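Local atomic coordinates of gamma-resorcylate decarboxylase (Polaromonas, PDB entry 4QRO), a protein that probably catalyses the manganese-dependent, non-oxidative decarboxylation of gamma-resorcylate (2,6-dihydroxybenzoate) to resorcinol, as a member of the amidohydrolase superfamily. Residues Met103-Val117 against Gln146-Val159. Sequence-based numbering, arbitrary orientation.
Sequences MQDPELAARELERCV and QYWPFWETVQALDV
The Met103 thioether lies over one face of the Phe150 ring, the two side chains running at about a right angle to each other; its SD is 4.1 Å from the centroid of that ring, which defines a Met-aromatic contact. The methyl follows as a CH-pi partner, Met103 CE standing 22° off the normal of the Phe150 ring; bends at chi2 and chi3 fold the thioether back over it. Phe150 holds its CG anti to the backbone N (chi1 162°), directing the ring at the helix 106-117, where its edge meets the backbone N of Ala110 in plane, with Phe150 CD1 3.7 Å from Ala110 N. Small side chains at Ala109 and Ala110 are consistent with so close an approach, and Ala110 CA is 5.3 Å from Phe150 CA.

Tyr147, three residues before Phe150, donates its OH to the carbonyl oxygen of Met103, a very short bond of 2.5 Å from Tyr147 OH to Met103 O, with the acceptor near the ring plane. Pro106 covers a face of the same ring, its CG 4.2 Å from the Tyr147 centroid, while Tyr142 meets Tyr147 edge-to-face.

Farther along, Leu113 and Leu157 lie alongside each other with their side chains running in opposite senses, Leu113 CG lying 3.7 Å from Leu157 CD1. The CD2 branch of Leu113 also reaches Val154 CG2, at 3.8 Å, and Val117 and Val159 meet tip to tip.

The axes of helices 106-117 and 148-157, as cut here, approach to 8.9 Å and are only 10° from parallel, which fits neighbouring outer helices of the amidohydrolase alpha/beta barrel; Met103 and Leu113 also touch strand 125-128 beneath. Chemically, the contact is an apolar helix seam with one direct hydrogen bond across it, which ties the turn before helix 106-117 to the Tyr147 ring and helps fix that ring's position.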
ATOM      1  N   MET A 103      22.626  -5.840 -10.401  1.00 32.27           N
ATOM      2  CA  MET A 103      21.536  -6.710 -10.819  1.00 35.10           C
ATOM      3  C   MET A 103      21.168  -6.521 -12.294  1.00 35.45           C
ATOM      4  O   MET A 103      20.390  -7.292 -12.858  1.00 44.81           O
ATOM      5  CB  MET A 103      20.327  -6.488  -9.923  1.00 32.15           C
ATOM      6  CG  MET A 103      20.587  -6.856  -8.471  1.00 33.89           C
ATOM      7  SD  MET A 103      20.770  -8.607  -8.130  1.00 33.59           S
ATOM      8  CE  MET A 103      19.176  -9.255  -8.653  1.00 30.35           C
ATOM      9  N   GLN A 104      21.747  -5.499 -12.916  1.00 34.15           N
ATOM     10  CA  GLN A 104      21.709  -5.334 -14.368  1.00 36.58           C
ATOM     11  C   GLN A 104      22.061  -6.626 -15.109  1.00 48.27           C
ATOM     12  O   GLN A 104      21.476  -6.956 -16.129  1.00 39.96           O
ATOM     13  CB  GLN A 104      22.687  -4.220 -14.787  1.00 34.40           C
ATOM     14  CG  GLN A 104      22.192  -2.808 -14.432  1.00 36.88           C
ATOM     15  CD  GLN A 104      22.444  -2.366 -12.983  1.00 31.34           C
ATOM     16  OE1 GLN A 104      23.074  -3.075 -12.196  1.00 39.49           O
ATOM     17  NE2 GLN A 104      21.953  -1.183 -12.637  1.00 36.97           N
ATOM     18  N   ASP A 105      23.023  -7.358 -14.574  1.00 34.89           N
ATOM     19  CA  ASP A 105      23.506  -8.561 -15.202  1.00 34.63           C
ATOM     20  C   ASP A 105      23.400  -9.712 -14.193  1.00 33.19           C
ATOM     21  O   ASP A 105      24.080  -9.687 -13.178  1.00 43.41           O
ATOM     22  CB  ASP A 105      24.934  -8.293 -15.638  1.00 31.84           C
ATOM     23  CG  ASP A 105      25.531  -9.404 -16.497  1.00 61.71           C
ATOM     24  OD1 ASP A 105      25.412 -10.582 -16.127  1.00 47.93           O
ATOM     25  OD2 ASP A 105      26.176  -9.092 -17.521  1.00 61.61           O
ATOM     26  N   PRO A 106      22.520 -10.703 -14.448  1.00 39.50           N
ATOM     27  CA  PRO A 106      22.349 -11.788 -13.480  1.00 41.69           C
ATOM     28  C   PRO A 106      23.644 -12.538 -13.133  1.00 38.13           C
ATOM     29  O   PRO A 106      23.858 -12.881 -11.974  1.00 32.06           O
ATOM     30  CB  PRO A 106      21.374 -12.723 -14.187  1.00 40.18           C
ATOM     31  CG  PRO A 106      20.529 -11.808 -14.988  1.00 45.46           C
ATOM     32  CD  PRO A 106      21.486 -10.769 -15.503  1.00 41.67           C
ATOM     33  N   GLU A 107      24.484 -12.777 -14.136  1.00 38.33           N
ATOM     34  CA  GLU A 107      25.759 -13.482 -13.934  1.00 39.82           C
ATOM     35  C   GLU A 107      26.714 -12.673 -13.074  1.00 38.82           C
ATOM     36  O   GLU A 107      27.310 -13.215 -12.144  1.00 42.98           O
ATOM     37  CB  GLU A 107      26.420 -13.782 -15.287  1.00 47.06           C
ATOM     38  CG  GLU A 107      27.769 -14.484 -15.178  1.00 52.84           C
ATOM     39  CD  GLU A 107      27.682 -15.962 -15.456  1.00105.56           C
ATOM     40  OE1 GLU A 107      27.270 -16.718 -14.551  1.00110.53           O
ATOM     41  OE2 GLU A 107      28.041 -16.362 -16.581  1.00 73.23           O
ATOM     42  N   LEU A 108      26.887 -11.390 -13.399  1.00 34.52           N
ATOM     43  CA  LEU A 108      27.746 -10.498 -12.599  1.00 36.10           C
ATOM     44  C   LEU A 108      27.282 -10.376 -11.135  1.00 36.43           C
ATOM     45  O   LEU A 108      28.097 -10.406 -10.219  1.00 35.08           O
ATOM     46  CB  LEU A 108      27.804  -9.094 -13.213  1.00 32.76           C
ATOM     47  CG  LEU A 108      28.422  -8.985 -14.617  1.00 48.64           C
ATOM     48  CD1 LEU A 108      28.435  -7.538 -15.080  1.00 53.96           C
ATOM     49  CD2 LEU A 108      29.818  -9.585 -14.643  1.00 46.40           C
ATOM     50  N   ALA A 109      25.969 -10.218 -10.934  1.00 41.61           N
ATOM     51  CA  ALA A 109      25.375 -10.118  -9.586  1.00 40.76           C
ATOM     52  C   ALA A 109      25.650 -11.386  -8.773  1.00 37.82           C
ATOM     53  O   ALA A 109      26.018 -11.313  -7.600  1.00 33.71           O
ATOM     54  CB  ALA A 109      23.867  -9.878  -9.683  1.00 33.29           C
ATOM     55  N   ALA A 110      25.484 -12.548  -9.405  1.00 32.20           N
ATOM     56  CA  ALA A 110      25.696 -13.835  -8.748  1.00 36.58           C
ATOM     57  C   ALA A 110      27.160 -13.990  -8.380  1.00 36.73           C
ATOM     58  O   ALA A 110      27.483 -14.423  -7.259  1.00 36.93           O
ATOM     59  CB  ALA A 110      25.246 -14.987  -9.635  1.00 39.65           C
ATOM     60  N   ARG A 111      28.042 -13.598  -9.294  1.00 34.77           N
ATOM     61  CA  ARG A 111      29.500 -13.684  -9.017  1.00 42.15           C
ATOM     62  C   ARG A 111      29.912 -12.748  -7.878  1.00 35.75           C
ATOM     63  O   ARG A 111      30.726 -13.113  -7.006  1.00 38.59           O
ATOM     64  CB  ARG A 111      30.346 -13.346 -10.260  1.00 41.44           C
ATOM     65  CG  ARG A 111      30.427 -14.414 -11.337  1.00 60.99           C
ATOM     66  CD  ARG A 111      31.478 -14.010 -12.367  1.00 84.54           C
ATOM     67  NE  ARG A 111      31.094 -14.313 -13.746  1.00106.49           N
ATOM     68  CZ  ARG A 111      31.222 -15.501 -14.334  1.00116.49           C
ATOM     69  NH1 ARG A 111      30.845 -15.652 -15.600  1.00 83.85           N
ATOM     70  NH2 ARG A 111      31.720 -16.542 -13.674  1.00103.92           N
ATOM     71  N   GLU A 112      29.382 -11.524  -7.888  1.00 35.08           N
ATOM     72  CA  GLU A 112      29.722 -10.576  -6.835  1.00 29.15           C
ATOM     73  C   GLU A 112      29.158 -11.003  -5.479  1.00 32.97           C
ATOM     74  O   GLU A 112      29.799 -10.787  -4.461  1.00 33.86           O
ATOM     75  CB  GLU A 112      29.292  -9.146  -7.182  1.00 36.03           C
ATOM     76  CG  GLU A 112      29.634  -8.107  -6.113  1.00 33.10           C
ATOM     77  CD  GLU A 112      31.140  -7.889  -5.915  1.00 46.67           C
ATOM     78  OE1 GLU A 112      31.952  -8.646  -6.484  1.00 49.90           O
ATOM     79  OE2 GLU A 112      31.535  -6.956  -5.176  1.00 37.71           O
ATOM     80  N   LEU A 113      27.963 -11.594  -5.458  1.00 38.38           N
ATOM     81  CA  LEU A 113      27.411 -12.086  -4.213  1.00 34.35           C
ATOM     82  C   LEU A 113      28.263 -13.232  -3.666  1.00 36.67           C
ATOM     83  O   LEU A 113      28.530 -13.291  -2.470  1.00 35.56           O
ATOM     84  CB  LEU A 113      25.958 -12.528  -4.365  1.00 32.34           C
ATOM     85  CG  LEU A 113      25.322 -12.953  -3.018  1.00 32.58           C
ATOM     86  CD1 LEU A 113      25.256 -11.801  -2.017  1.00 36.60           C
ATOM     87  CD2 LEU A 113      23.947 -13.536  -3.265  1.00 38.76           C
ATOM     88  N   GLU A 114      28.692 -14.137  -4.538  1.00 37.84           N
ATOM     89  CA  GLU A 114      29.608 -15.198  -4.111  1.00 35.72           C
ATOM     90  C   GLU A 114      30.882 -14.609  -3.501  1.00 29.37           C
ATOM     91  O   GLU A 114      31.255 -15.014  -2.413  1.00 34.99           O
ATOM     92  CB  GLU A 114      29.936 -16.151  -5.259  1.00 49.86           C
ATOM     93  CG  GLU A 114      28.766 -17.046  -5.650  1.00 57.92           C
ATOM     94  CD  GLU A 114      29.170 -18.133  -6.623  1.00143.43           C
ATOM     95  OE1 GLU A 114      29.221 -17.845  -7.839  1.00 64.35           O
ATOM     96  OE2 GLU A 114      29.430 -19.268  -6.164  1.00 93.96           O
ATOM     97  N   ARG A 115      31.480 -13.620  -4.158  1.00 36.71           N
ATOM     98  CA  ARG A 115      32.702 -12.961  -3.661  1.00 40.74           C
ATOM     99  C   ARG A 115      32.462 -12.271  -2.320  1.00 35.79           C
ATOM    100  O   ARG A 115      33.258 -12.421  -1.393  1.00 44.30           O
ATOM    101  CB  ARG A 115      33.266 -11.958  -4.673  1.00 38.74           C
ATOM    102  CG  ARG A 115      34.664 -11.447  -4.319  1.00 44.03           C
ATOM    103  CD  ARG A 115      35.200 -10.426  -5.324  1.00 50.37           C
ATOM    104  NE  ARG A 115      34.547  -9.130  -5.152  1.00 39.59           N
ATOM    105  CZ  ARG A 115      34.972  -8.120  -4.386  1.00 41.77           C
ATOM    106  NH1 ARG A 115      36.111  -8.187  -3.703  1.00 41.30           N
ATOM    107  NH2 ARG A 115      34.239  -7.008  -4.310  1.00 37.20           N
ATOM    108  N   CYS A 116      31.358 -11.530  -2.208  1.00 36.29           N
ATOM    109  CA  CYS A 116      31.035 -10.861  -0.952  1.00 40.11           C
ATOM    110  C   CYS A 116      30.842 -11.823   0.225  1.00 32.70           C
ATOM    111  O   CYS A 116      31.310 -11.532   1.324  1.00 38.24           O
ATOM    112  CB  CYS A 116      29.798  -9.974  -1.126  1.00 36.03           C
ATOM    113  SG  CYS A 116      30.125  -8.450  -2.031  1.00 37.02           S
ATOM    114  N   VAL A 117      30.162 -12.947   0.003  1.00 37.02           N
ATOM    115  CA  VAL A 117      29.882 -13.914   1.081  1.00 36.42           C
ATOM    116  C   VAL A 117      31.140 -14.742   1.424  1.00 45.06           C
ATOM    117  O   VAL A 117      31.478 -14.887   2.590  1.00 42.50           O
ATOM    118  CB  VAL A 117      28.691 -14.871   0.747  1.00 33.44           C
ATOM    119  CG1 VAL A 117      28.491 -15.900   1.857  1.00 45.73           C
ATOM    120  CG2 VAL A 117      27.383 -14.106   0.552  1.00 32.60           C
ATOM    121  N   GLN A 146      15.366 -14.381 -16.445  1.00 35.81           N
ATOM    122  CA  GLN A 146      16.828 -14.329 -16.460  1.00 40.33           C
ATOM    123  C   GLN A 146      17.430 -14.306 -15.030  1.00 42.92           C
ATOM    124  O   GLN A 146      18.594 -14.672 -14.853  1.00 31.33           O
ATOM    125  CB  GLN A 146      17.356 -13.195 -17.382  1.00 37.76           C
ATOM    126  CG  GLN A 146      17.132 -11.740 -16.915  1.00 34.86           C
ATOM    127  CD  GLN A 146      15.838 -11.114 -17.394  1.00 42.28           C
ATOM    128  OE1 GLN A 146      14.847 -11.806 -17.634  1.00 52.50           O
ATOM    129  NE2 GLN A 146      15.832  -9.791 -17.511  1.00 42.87           N
ATOM    130  N   TYR A 147      16.638 -13.917 -14.016  1.00 33.06           N
ATOM    131  CA  TYR A 147      17.108 -13.890 -12.615  1.00 33.76           C
ATOM    132  C   TYR A 147      17.086 -15.241 -11.904  1.00 32.85           C
ATOM    133  O   TYR A 147      17.688 -15.379 -10.841  1.00 35.10           O
ATOM    134  CB  TYR A 147      16.375 -12.798 -11.780  1.00 34.65           C
ATOM    135  CG  TYR A 147      16.817 -11.461 -12.255  1.00 30.87           C
ATOM    136  CD1 TYR A 147      18.082 -10.964 -11.921  1.00 32.01           C
ATOM    137  CD2 TYR A 147      16.052 -10.743 -13.171  1.00 32.64           C
ATOM    138  CE1 TYR A 147      18.537  -9.759 -12.453  1.00 29.25           C
ATOM    139  CE2 TYR A 147      16.495  -9.538 -13.692  1.00 44.36           C
ATOM    140  CZ  TYR A 147      17.741  -9.048 -13.331  1.00 33.92           C
ATOM    141  OH  TYR A 147      18.178  -7.847 -13.874  1.00 34.46           O
ATOM    142  N   TRP A 148      16.443 -16.247 -12.488  1.00 33.88           N
ATOM    143  CA  TRP A 148      16.207 -17.494 -11.748  1.00 31.60           C
ATOM    144  C   TRP A 148      17.526 -18.220 -11.396  1.00 40.79           C
ATOM    145  O   TRP A 148      17.658 -18.745 -10.301  1.00 41.26           O
ATOM    146  CB  TRP A 148      15.172 -18.376 -12.469  1.00 33.05           C
ATOM    147  CG  TRP A 148      13.762 -17.829 -12.244  1.00 37.78           C
ATOM    148  CD1 TRP A 148      13.371 -16.531 -12.364  1.00 45.32           C
ATOM    149  CD2 TRP A 148      12.589 -18.568 -11.863  1.00 45.86           C
ATOM    150  NE1 TRP A 148      12.030 -16.406 -12.093  1.00 44.83           N
ATOM    151  CE2 TRP A 148      11.521 -17.642 -11.786  1.00 42.85           C
ATOM    152  CE3 TRP A 148      12.334 -19.923 -11.582  1.00 39.26           C
ATOM    153  CZ2 TRP A 148      10.210 -18.021 -11.445  1.00 37.57           C
ATOM    154  CZ3 TRP A 148      11.028 -20.309 -11.250  1.00 42.35           C
ATOM    155  CH2 TRP A 148       9.985 -19.348 -11.169  1.00 39.48           C
ATOM    156  N   PRO A 149      18.521 -18.200 -12.300  1.00 44.10           N
ATOM    157  CA  PRO A 149      19.852 -18.714 -11.902  1.00 37.33           C
ATOM    158  C   PRO A 149      20.549 -17.887 -10.810  1.00 38.24           C
ATOM    159  O   PRO A 149      21.297 -18.436 -10.009  1.00 36.55           O
ATOM    160  CB  PRO A 149      20.658 -18.675 -13.217  1.00 41.01           C
ATOM    161  CG  PRO A 149      19.626 -18.695 -14.305  1.00 44.60           C
ATOM    162  CD  PRO A 149      18.430 -17.962 -13.755  1.00 40.36           C
ATOM    163  N   PHE A 150      20.334 -16.576 -10.784  1.00 32.64           N
ATOM    164  CA  PHE A 150      20.846 -15.754  -9.698  1.00 32.73           C
ATOM    165  C   PHE A 150      20.221 -16.192  -8.361  1.00 29.65           C
ATOM    166  O   PHE A 150      20.937 -16.355  -7.365  1.00 34.74           O
ATOM    167  CB  PHE A 150      20.611 -14.241  -9.943  1.00 37.42           C
ATOM    168  CG  PHE A 150      20.729 -13.406  -8.696  1.00 31.31           C
ATOM    169  CD1 PHE A 150      21.958 -12.947  -8.264  1.00 32.58           C
ATOM    170  CD2 PHE A 150      19.600 -13.083  -7.948  1.00 32.32           C
ATOM    171  CE1 PHE A 150      22.079 -12.187  -7.103  1.00 34.10           C
ATOM    172  CE2 PHE A 150      19.716 -12.345  -6.774  1.00 35.35           C
ATOM    173  CZ  PHE A 150      20.953 -11.901  -6.346  1.00 33.55           C
ATOM    174  N   TRP A 151      18.900 -16.384  -8.344  1.00 32.66           N
ATOM    175  CA  TRP A 151      18.201 -16.830  -7.124  1.00 26.24           C
ATOM    176  C   TRP A 151      18.676 -18.207  -6.676  1.00 31.94           C
ATOM    177  O   TRP A 151      18.752 -18.501  -5.486  1.00 35.54           O
ATOM    178  CB  TRP A 151      16.681 -16.806  -7.347  1.00 34.92           C
ATOM    179  CG  TRP A 151      16.130 -15.384  -7.458  1.00 31.77           C
ATOM    180  CD1 TRP A 151      15.518 -14.806  -8.546  1.00 35.75           C
ATOM    181  CD2 TRP A 151      16.133 -14.374  -6.427  1.00 30.68           C
ATOM    182  NE1 TRP A 151      15.183 -13.494  -8.263  1.00 31.26           N
ATOM    183  CE2 TRP A 151      15.523 -13.217  -6.967  1.00 32.11           C
ATOM    184  CE3 TRP A 151      16.583 -14.344  -5.101  1.00 30.99           C
ATOM    185  CZ2 TRP A 151      15.358 -12.038  -6.222  1.00 35.80           C
ATOM    186  CZ3 TRP A 151      16.427 -13.171  -4.358  1.00 29.71           C
ATOM    187  CH2 TRP A 151      15.824 -12.035  -4.922  1.00 28.83           C
ATOM    188  N   GLU A 152      19.007 -19.066  -7.631  1.00 36.95           N
ATOM    189  CA  GLU A 152      19.518 -20.397  -7.282  1.00 34.70           C
ATOM    190  C   GLU A 152      20.819 -20.237  -6.486  1.00 31.01           C
ATOM    191  O   GLU A 152      21.086 -21.031  -5.570  1.00 37.38           O
ATOM    192  CB  GLU A 152      19.767 -21.246  -8.540  1.00 44.19           C
ATOM    193  CG  GLU A 152      20.351 -22.637  -8.276  1.00 45.92           C
ATOM    194  CD  GLU A 152      20.538 -23.434  -9.562  1.00120.77           C
ATOM    195  OE1 GLU A 152      20.670 -22.820 -10.643  1.00 83.72           O
ATOM    196  OE2 GLU A 152      20.552 -24.678  -9.505  1.00 68.17           O
ATOM    197  N   THR A 153      21.613 -19.224  -6.857  1.00 37.57           N
ATOM    198  CA  THR A 153      22.868 -18.893  -6.175  1.00 36.40           C
ATOM    199  C   THR A 153      22.596 -18.333  -4.762  1.00 37.53           C
ATOM    200  O   THR A 153      23.230 -18.749  -3.799  1.00 34.57           O
ATOM    201  CB  THR A 153      23.739 -17.927  -7.031  1.00 37.78           C
ATOM    202  OG1 THR A 153      24.114 -18.583  -8.250  1.00 43.17           O
ATOM    203  CG2 THR A 153      24.984 -17.523  -6.314  1.00 42.17           C
ATOM    204  N   VAL A 154      21.632 -17.422  -4.645  1.00 34.41           N
ATOM    205  CA  VAL A 154      21.238 -16.882  -3.339  1.00 39.36           C
ATOM    206  C   VAL A 154      20.856 -18.019  -2.396  1.00 37.26           C
ATOM    207  O   VAL A 154      21.356 -18.065  -1.273  1.00 34.61           O
ATOM    208  CB  VAL A 154      20.051 -15.860  -3.426  1.00 36.30           C
ATOM    209  CG1 VAL A 154      19.618 -15.428  -2.035  1.00 35.04           C
ATOM    210  CG2 VAL A 154      20.415 -14.622  -4.247  1.00 38.55           C
ATOM    211  N   GLN A 155      20.006 -18.946  -2.855  1.00 34.70           N
ATOM    212  CA  GLN A 155      19.573 -20.075  -2.007  1.00 30.01           C
ATOM    213  C   GLN A 155      20.736 -21.016  -1.655  1.00 36.67           C
ATOM    214  O   GLN A 155      20.837 -21.480  -0.522  1.00 38.42           O
ATOM    215  CB  GLN A 155      18.453 -20.873  -2.671  1.00 34.97           C
ATOM    216  CG  GLN A 155      17.833 -21.927  -1.769  1.00 37.34           C
ATOM    217  CD  GLN A 155      16.896 -22.867  -2.510  1.00 46.34           C
ATOM    218  OE1 GLN A 155      15.693 -22.891  -2.243  1.00 41.75           O
ATOM    219  NE2 GLN A 155      17.437 -23.630  -3.461  1.00 40.72           N
ATOM    220  N   ALA A 156      21.626 -21.268  -2.613  1.00 35.07           N
ATOM    221  CA  ALA A 156      22.796 -22.132  -2.352  1.00 37.49           C
ATOM    222  C   ALA A 156      23.729 -21.525  -1.301  1.00 37.00           C
ATOM    223  O   ALA A 156      24.209 -22.226  -0.416  1.00 41.41           O
ATOM    224  CB  ALA A 156      23.554 -22.405  -3.643  1.00 40.21           C
ATOM    225  N   LEU A 157      23.964 -20.215  -1.387  1.00 37.17           N
ATOM    226  CA  LEU A 157      24.744 -19.487  -0.379  1.00 36.26           C
ATOM    227  C   LEU A 157      24.007 -19.407   0.950  1.00 44.11           C
ATOM    228  O   LEU A 157      24.636 -19.248   2.003  1.00 39.56           O
ATOM    229  CB  LEU A 157      25.086 -18.068  -0.875  1.00 35.00           C
ATOM    230  CG  LEU A 157      26.029 -18.013  -2.070  1.00 43.72           C
ATOM    231  CD1 LEU A 157      26.086 -16.605  -2.644  1.00 49.05           C
ATOM    232  CD2 LEU A 157      27.421 -18.515  -1.667  1.00 38.00           C
ATOM    233  N   ASP A 158      22.673 -19.500   0.888  1.00 36.32           N
ATOM    234  CA  ASP A 158      21.813 -19.432   2.067  1.00 38.87           C
ATOM    235  C   ASP A 158      22.005 -18.131   2.861  1.00 39.07           C
ATOM    236  O   ASP A 158      22.180 -18.140   4.088  1.00 39.64           O
ATOM    237  CB  ASP A 158      22.008 -20.666   2.968  1.00 54.72           C
ATOM    238  CG  ASP A 158      20.938 -20.775   4.056  1.00 51.52           C
ATOM    239  OD1 ASP A 158      19.805 -20.272   3.864  1.00 54.76           O
ATOM    240  OD2 ASP A 158      21.235 -21.356   5.116  1.00 49.78           O
ATOM    241  N   VAL A 159      21.950 -17.016   2.136  1.00 35.56           N
ATOM    242  CA  VAL A 159      21.954 -15.687   2.719  1.00 30.58           C
ATOM    243  C   VAL A 159      20.695 -14.916   2.254  1.00 32.49           C
ATOM    244  O   VAL A 159      20.204 -15.138   1.137  1.00 31.90           O
ATOM    245  CB  VAL A 159      23.210 -14.869   2.363  1.00 35.40           C
ATOM    246  CG1 VAL A 159      24.467 -15.517   2.930  1.00 34.85           C
ATOM    247  CG2 VAL A 159      23.319 -14.636   0.856  1.00 35.89           C
TER